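Long-range contact in Ctr9 protein (PDB 6AF0), which probably binds the RNA polymerase II complex and is represented here by a long helical array that contains tetratricopeptide repeats: residues H687-L700 with Y721-D735. Numbering follows the deposited sequence.
Sequences HDRYALVGMGNLHL and YNRAVEFFDKALQLD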
loop_
_atom_site.group_PDB
_atom_site.type_symbol
_atom_site.label_atom_id
_atom_site.label_comp_id
_atom_site.label_asym_id
_atom_site.label_seq_id
_atom_site.Cartn_x
_atom_site.Cartn_y
_atom_site.Cartn_z
ATOM N N HIS A 687 -4.834 -27.297 -21.183
ATOM C CA HIS A 687 -3.800 -26.262 -21.294
ATOM C C HIS A 687 -2.456 -26.676 -20.668
ATOM O O HIS A 687 -1.735 -25.819 -20.160
ATOM C CB HIS A 687 -4.270 -24.948 -20.626
ATOM C CG HIS A 687 -5.565 -24.388 -21.157
ATOM N ND1 HIS A 687 -5.933 -23.070 -20.981
ATOM C CD2 HIS A 687 -6.581 -24.963 -21.839
ATOM C CE1 HIS A 687 -7.113 -22.858 -21.540
ATOM N NE2 HIS A 687 -7.528 -23.992 -22.069
ATOM N N ASP A 688 -2.097 -27.963 -20.699
ATOM C CA ASP A 688 -0.807 -28.380 -20.121
ATOM C C ASP A 688 0.347 -27.975 -21.021
ATOM O O ASP A 688 0.843 -28.792 -21.793
ATOM C CB ASP A 688 -0.739 -29.887 -19.824
ATOM C CG ASP A 688 0.378 -30.241 -18.823
ATOM O OD1 ASP A 688 0.981 -29.297 -18.237
ATOM O OD2 ASP A 688 0.672 -31.452 -18.600
ATOM N N ARG A 689 0.782 -26.719 -20.886
ATOM C CA ARG A 689 1.850 -26.152 -21.707
ATOM C C ARG A 689 3.006 -27.119 -21.976
ATOM O O ARG A 689 3.462 -27.240 -23.104
ATOM C CB ARG A 689 2.404 -24.873 -21.087
ATOM C CG ARG A 689 1.510 -23.657 -21.286
ATOM C CD ARG A 689 0.565 -23.426 -20.120
ATOM N NE ARG A 689 1.158 -22.564 -19.112
ATOM C CZ ARG A 689 0.633 -22.352 -17.916
ATOM N NH1 ARG A 689 1.253 -21.551 -17.066
ATOM N NH2 ARG A 689 -0.506 -22.944 -17.562
ATOM N N TYR A 690 3.465 -27.811 -20.943
ATOM C CA TYR A 690 4.531 -28.798 -21.091
ATOM C C TYR A 690 4.200 -29.756 -22.237
ATOM O O TYR A 690 4.988 -29.930 -23.157
ATOM C CB TYR A 690 4.728 -29.574 -19.781
ATOM C CG TYR A 690 6.074 -30.258 -19.626
ATOM C CD1 TYR A 690 7.123 -29.612 -18.989
ATOM C CD2 TYR A 690 6.287 -31.559 -20.093
ATOM C CE1 TYR A 690 8.362 -30.227 -18.830
ATOM C CE2 TYR A 690 7.524 -32.186 -19.945
ATOM C CZ TYR A 690 8.563 -31.514 -19.309
ATOM O OH TYR A 690 9.800 -32.109 -19.159
ATOM N N ALA A 691 3.022 -30.352 -22.193
ATOM C CA ALA A 691 2.645 -31.333 -23.215
ATOM C C ALA A 691 2.526 -30.723 -24.623
ATOM O O ALA A 691 2.878 -31.367 -25.612
ATOM C CB ALA A 691 1.356 -32.033 -22.828
ATOM N N LEU A 692 2.041 -29.489 -24.707
ATOM C CA LEU A 692 1.874 -28.809 -25.998
ATOM C C LEU A 692 3.217 -28.549 -26.694
ATOM O O LEU A 692 3.392 -28.860 -27.874
ATOM C CB LEU A 692 1.104 -27.488 -25.824
ATOM C CG LEU A 692 -0.393 -27.611 -25.509
ATOM C CD1 LEU A 692 -0.721 -26.834 -24.243
ATOM C CD2 LEU A 692 -1.262 -27.146 -26.665
ATOM N N VAL A 693 4.167 -27.993 -25.955
ATOM C CA VAL A 693 5.511 -27.769 -26.486
ATOM C C VAL A 693 6.167 -29.135 -26.740
ATOM O O VAL A 693 7.015 -29.294 -27.613
ATOM C CB VAL A 693 6.354 -26.918 -25.528
ATOM C CG1 VAL A 693 7.695 -26.577 -26.157
ATOM C CG2 VAL A 693 5.616 -25.625 -25.180
ATOM N N GLY A 694 5.743 -30.130 -25.978
ATOM C CA GLY A 694 6.139 -31.504 -26.236
ATOM C C GLY A 694 5.657 -31.995 -27.573
ATOM O O GLY A 694 6.280 -32.866 -28.172
ATOM N N MET A 695 4.533 -31.445 -28.026
ATOM C CA MET A 695 3.934 -31.827 -29.298
ATOM C C MET A 695 4.588 -31.109 -30.467
ATOM O O MET A 695 4.936 -31.731 -31.467
ATOM C CB MET A 695 2.439 -31.534 -29.278
ATOM C CG MET A 695 1.632 -32.413 -28.339
ATOM S SD MET A 695 1.007 -33.885 -29.182
ATOM C CE MET A 695 2.517 -34.787 -29.389
ATOM N N GLY A 696 4.741 -29.798 -30.323
ATOM C CA GLY A 696 5.414 -28.966 -31.308
ATOM C C GLY A 696 6.786 -29.513 -31.602
ATOM O O GLY A 696 7.206 -29.519 -32.750
ATOM N N ASN A 697 7.464 -29.978 -30.547
ATOM C CA ASN A 697 8.776 -30.646 -30.635
ATOM C C ASN A 697 8.753 -31.945 -31.406
ATOM O O ASN A 697 9.629 -32.190 -32.230
ATOM C CB ASN A 697 9.298 -30.981 -29.243
ATOM C CG ASN A 697 9.930 -29.796 -28.539
ATOM O OD1 ASN A 697 10.016 -28.679 -29.071
ATOM N ND2 ASN A 697 10.384 -30.043 -27.312
ATOM N N LEU A 698 7.774 -32.790 -31.097
ATOM C CA LEU A 698 7.676 -34.110 -31.708
ATOM C C LEU A 698 7.333 -33.994 -33.177
ATOM O O LEU A 698 7.973 -34.620 -34.036
ATOM C CB LEU A 698 6.625 -34.967 -31.013
ATOM C CG LEU A 698 6.956 -36.472 -30.975
ATOM C CD1 LEU A 698 6.014 -37.185 -30.025
ATOM C CD2 LEU A 698 6.927 -37.138 -32.349
ATOM N N HIS A 699 6.308 -33.196 -33.454
ATOM C CA HIS A 699 5.919 -32.900 -34.827
ATOM C C HIS A 699 7.167 -32.470 -35.571
ATOM O O HIS A 699 7.601 -33.140 -36.511
ATOM C CB HIS A 699 4.831 -31.811 -34.876
ATOM C CG HIS A 699 3.437 -32.346 -34.727
ATOM N ND1 HIS A 699 2.439 -32.084 -35.641
ATOM C CD2 HIS A 699 2.883 -33.152 -33.789
ATOM C CE1 HIS A 699 1.329 -32.700 -35.270
ATOM N NE2 HIS A 699 1.572 -33.352 -34.147
ATOM N N LEU A 700 7.771 -31.393 -35.077
ATOM C CA LEU A 700 8.946 -30.760 -35.690
ATOM C C LEU A 700 10.053 -31.740 -36.073
ATOM O O LEU A 700 10.668 -31.648 -37.134
ATOM C CB LEU A 700 9.508 -29.726 -34.720
ATOM C CG LEU A 700 10.026 -28.410 -35.259
ATOM C CD1 LEU A 700 9.068 -27.768 -36.244
ATOM C CD2 LEU A 700 10.277 -27.495 -34.078
ATOM N N TYR A 721 4.311 -29.167 -40.222
ATOM C CA TYR A 721 4.881 -28.018 -39.502
ATOM C C TYR A 721 3.783 -27.092 -38.998
ATOM O O TYR A 721 3.862 -26.554 -37.894
ATOM C CB TYR A 721 5.841 -27.216 -40.383
ATOM C CG TYR A 721 7.251 -27.766 -40.448
ATOM C CD1 TYR A 721 7.491 -29.138 -40.577
ATOM C CD2 TYR A 721 8.348 -26.919 -40.400
ATOM C CE1 TYR A 721 8.782 -29.637 -40.643
ATOM C CE2 TYR A 721 9.635 -27.415 -40.477
ATOM C CZ TYR A 721 9.849 -28.774 -40.595
ATOM O OH TYR A 721 11.127 -29.275 -40.662
ATOM N N ASN A 722 2.761 -26.902 -39.820
ATOM C CA ASN A 722 1.615 -26.105 -39.418
ATOM C C ASN A 722 1.041 -26.601 -38.081
ATOM O O ASN A 722 0.775 -25.806 -37.182
ATOM C CB ASN A 722 0.538 -26.138 -40.506
ATOM C CG ASN A 722 0.742 -25.094 -41.583
ATOM O OD1 ASN A 722 -0.227 -24.663 -42.192
ATOM N ND2 ASN A 722 1.980 -24.690 -41.831
ATOM N N ARG A 723 0.872 -27.916 -37.954
ATOM C CA ARG A 723 0.360 -28.515 -36.716
ATOM C C ARG A 723 1.268 -28.272 -35.527
ATOM O O ARG A 723 0.786 -27.990 -34.435
ATOM C CB ARG A 723 0.167 -30.008 -36.877
ATOM C CG ARG A 723 -0.975 -30.342 -37.795
ATOM C CD ARG A 723 -1.109 -31.833 -37.962
ATOM N NE ARG A 723 -2.172 -32.140 -38.906
ATOM C CZ ARG A 723 -2.380 -33.338 -39.427
ATOM N NH1 ARG A 723 -1.587 -34.348 -39.082
ATOM N NH2 ARG A 723 -3.376 -33.521 -40.290
ATOM N N ALA A 724 2.574 -28.408 -35.741
ATOM C CA ALA A 724 3.557 -28.090 -34.721
ATOM C C ALA A 724 3.346 -26.662 -34.239
ATOM O O ALA A 724 3.325 -26.397 -33.038
ATOM C CB ALA A 724 4.971 -28.256 -35.263
ATOM N N VAL A 725 3.173 -25.743 -35.173
ATOM C CA VAL A 725 2.971 -24.347 -34.811
ATOM C C VAL A 725 1.604 -24.137 -34.127
ATOM O O VAL A 725 1.468 -23.271 -33.258
ATOM C CB VAL A 725 3.170 -23.439 -36.033
ATOM C CG1 VAL A 725 2.844 -21.994 -35.707
ATOM C CG2 VAL A 725 4.611 -23.537 -36.517
ATOM N N GLU A 726 0.607 -24.938 -34.508
ATOM C CA GLU A 726 -0.688 -24.982 -33.806
ATOM C C GLU A 726 -0.436 -25.100 -32.303
ATOM O O GLU A 726 -0.855 -24.235 -31.518
ATOM C CB GLU A 726 -1.541 -26.182 -34.275
ATOM C CG GLU A 726 -3.020 -25.891 -34.524
ATOM C CD GLU A 726 -3.306 -25.607 -35.991
ATOM O OE1 GLU A 726 -3.098 -26.515 -36.822
ATOM O OE2 GLU A 726 -3.726 -24.480 -36.326
ATOM N N PHE A 727 0.266 -26.172 -31.924
ATOM C CA PHE A 727 0.565 -26.462 -30.517
ATOM C C PHE A 727 1.487 -25.415 -29.878
ATOM O O PHE A 727 1.271 -25.000 -28.740
ATOM C CB PHE A 727 1.227 -27.820 -30.356
ATOM C CG PHE A 727 0.432 -28.974 -30.887
ATOM C CD1 PHE A 727 -0.629 -29.487 -30.193
ATOM C CD2 PHE A 727 0.809 -29.600 -32.049
ATOM C CE1 PHE A 727 -1.325 -30.583 -30.669
ATOM C CE2 PHE A 727 0.117 -30.698 -32.531
ATOM C CZ PHE A 727 -0.948 -31.193 -31.838
ATOM N N PHE A 728 2.526 -25.003 -30.591
ATOM C CA PHE A 728 3.414 -23.986 -30.061
ATOM C C PHE A 728 2.699 -22.690 -29.711
ATOM O O PHE A 728 3.040 -22.034 -28.713
ATOM C CB PHE A 728 4.536 -23.654 -31.049
ATOM C CG PHE A 728 5.649 -24.666 -31.090
ATOM C CD1 PHE A 728 6.109 -25.288 -29.932
ATOM C CD2 PHE A 728 6.261 -24.972 -32.301
ATOM C CE1 PHE A 728 7.130 -26.215 -29.994
ATOM C CE2 PHE A 728 7.285 -25.896 -32.363
ATOM C CZ PHE A 728 7.721 -26.521 -31.210
ATOM N N ASP A 729 1.734 -22.291 -30.542
ATOM C CA ASP A 729 1.126 -20.969 -30.372
ATOM C C ASP A 729 0.097 -21.006 -29.230
ATOM O O ASP A 729 0.123 -20.141 -28.354
ATOM C CB ASP A 729 0.578 -20.396 -31.700
ATOM C CG ASP A 729 -0.934 -20.321 -31.740
ATOM O OD1 ASP A 729 -1.591 -21.384 -31.841
ATOM O OD2 ASP A 729 -1.465 -19.189 -31.663
ATOM N N LYS A 730 -0.755 -22.030 -29.196
ATOM C CA LYS A 730 -1.717 -22.150 -28.095
ATOM C C LYS A 730 -0.973 -22.121 -26.760
ATOM O O LYS A 730 -1.309 -21.339 -25.883
ATOM C CB LYS A 730 -2.577 -23.423 -28.195
ATOM C CG LYS A 730 -3.807 -23.414 -27.272
ATOM C CD LYS A 730 -5.103 -23.019 -27.996
ATOM C CE LYS A 730 -6.324 -22.978 -27.070
ATOM N NZ LYS A 730 -7.462 -22.177 -27.619
ATOM N N ALA A 731 0.038 -22.979 -26.629
ATOM C CA ALA A 731 0.916 -23.015 -25.458
ATOM C C ALA A 731 1.454 -21.622 -25.097
ATOM O O ALA A 731 1.394 -21.195 -23.932
ATOM C CB ALA A 731 2.078 -23.961 -25.721
ATOM N N LEU A 732 1.986 -20.926 -26.105
ATOM C CA LEU A 732 2.635 -19.623 -25.906
ATOM C C LEU A 732 1.639 -18.473 -25.734
ATOM O O LEU A 732 1.982 -17.388 -25.240
ATOM C CB LEU A 732 3.588 -19.318 -27.067
ATOM C CG LEU A 732 4.376 -17.998 -27.026
ATOM C CD1 LEU A 732 5.039 -17.766 -25.678
ATOM C CD2 LEU A 732 5.425 -17.978 -28.121
ATOM N N GLN A 733 0.397 -18.704 -26.133
ATOM C CA GLN A 733 -0.655 -17.724 -25.871
ATOM C C GLN A 733 -1.131 -17.779 -24.415
ATOM O O GLN A 733 -1.496 -16.756 -23.837
ATOM C CB GLN A 733 -1.829 -17.900 -26.837
ATOM C CG GLN A 733 -3.078 -18.550 -26.267
ATOM C CD GLN A 733 -4.221 -18.529 -27.256
ATOM O OE1 GLN A 733 -4.033 -18.217 -28.439
ATOM N NE2 GLN A 733 -5.421 -18.845 -26.778
ATOM N N LEU A 734 -1.123 -18.974 -23.831
ATOM C CA LEU A 734 -1.471 -19.146 -22.428
ATOM C C LEU A 734 -0.347 -18.558 -21.593
ATOM O O LEU A 734 -0.593 -18.030 -20.520
ATOM C CB LEU A 734 -1.685 -20.629 -22.095
ATOM C CG LEU A 734 -2.683 -21.304 -23.035
ATOM C CD1 LEU A 734 -2.661 -22.821 -22.952
ATOM C CD2 LEU A 734 -4.079 -20.763 -22.775
ATOM N N ASP A 735 0.878 -18.639 -22.100
ATOM C CA ASP A 735 2.044 -18.252 -21.330
ATOM C C ASP A 735 3.083 -17.536 -22.203
ATOM O O ASP A 735 4.104 -18.110 -22.571
ATOM C CB ASP A 735 2.640 -19.490 -20.652
ATOM C CG ASP A 735 3.281 -19.174 -19.331
ATOM O OD1 ASP A 735 3.566 -17.975 -19.071
ATOM O OD2 ASP A 735 3.506 -20.146 -18.566
#
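Helices 689-700 and 721-734 run antiparallel at 159°, their axes 7.6 Å apart at the closest, and the CA atoms of Gly-696 and Ala-724 approach to 4.0 Å. Two neighbouring phenylalanines of the second helix enter the first as knobs into holes. The Phe-728 ring lies with one face against Gly-696 CA, a CH-pi contact, while Val-693 CG1 and Leu-700 CD2 meet its edge; Gly-696, having no side chain, lets this ring lie against its backbone. Phe-727 fits among Leu-692, Met-695, Gly-696 and His-699. Met-695 CB sits 3.7 Å from the centroid of the Phe-727 ring, and the bent chain (chi2 -92°) brings SD over the same ring as a Met-aromatic contact. The Phe-727 edge in turn points at the His-699 face, a T-shaped pair with CE2 3.4 Å from His-699 NE2. Such antiparallel helix pairs build the superhelix of tetratricopeptide-repeat proteins, and here helix 739-752 packs on Val-693, Leu-700 and Phe-728. Past the small Ala-731, which touches Leu-692, Arg-689 NH1 forms a salt bridge to Asp-735 OD2 (3.0 Å), which lies in the guanidinium plane, while the donor comes from above the carboxylate plane. Replacing Arg-689 by alanine would probably cost Asp-735 this in-chain salt bridge, leaving the carboxylate to rely on a basic side chain of another protein's chain.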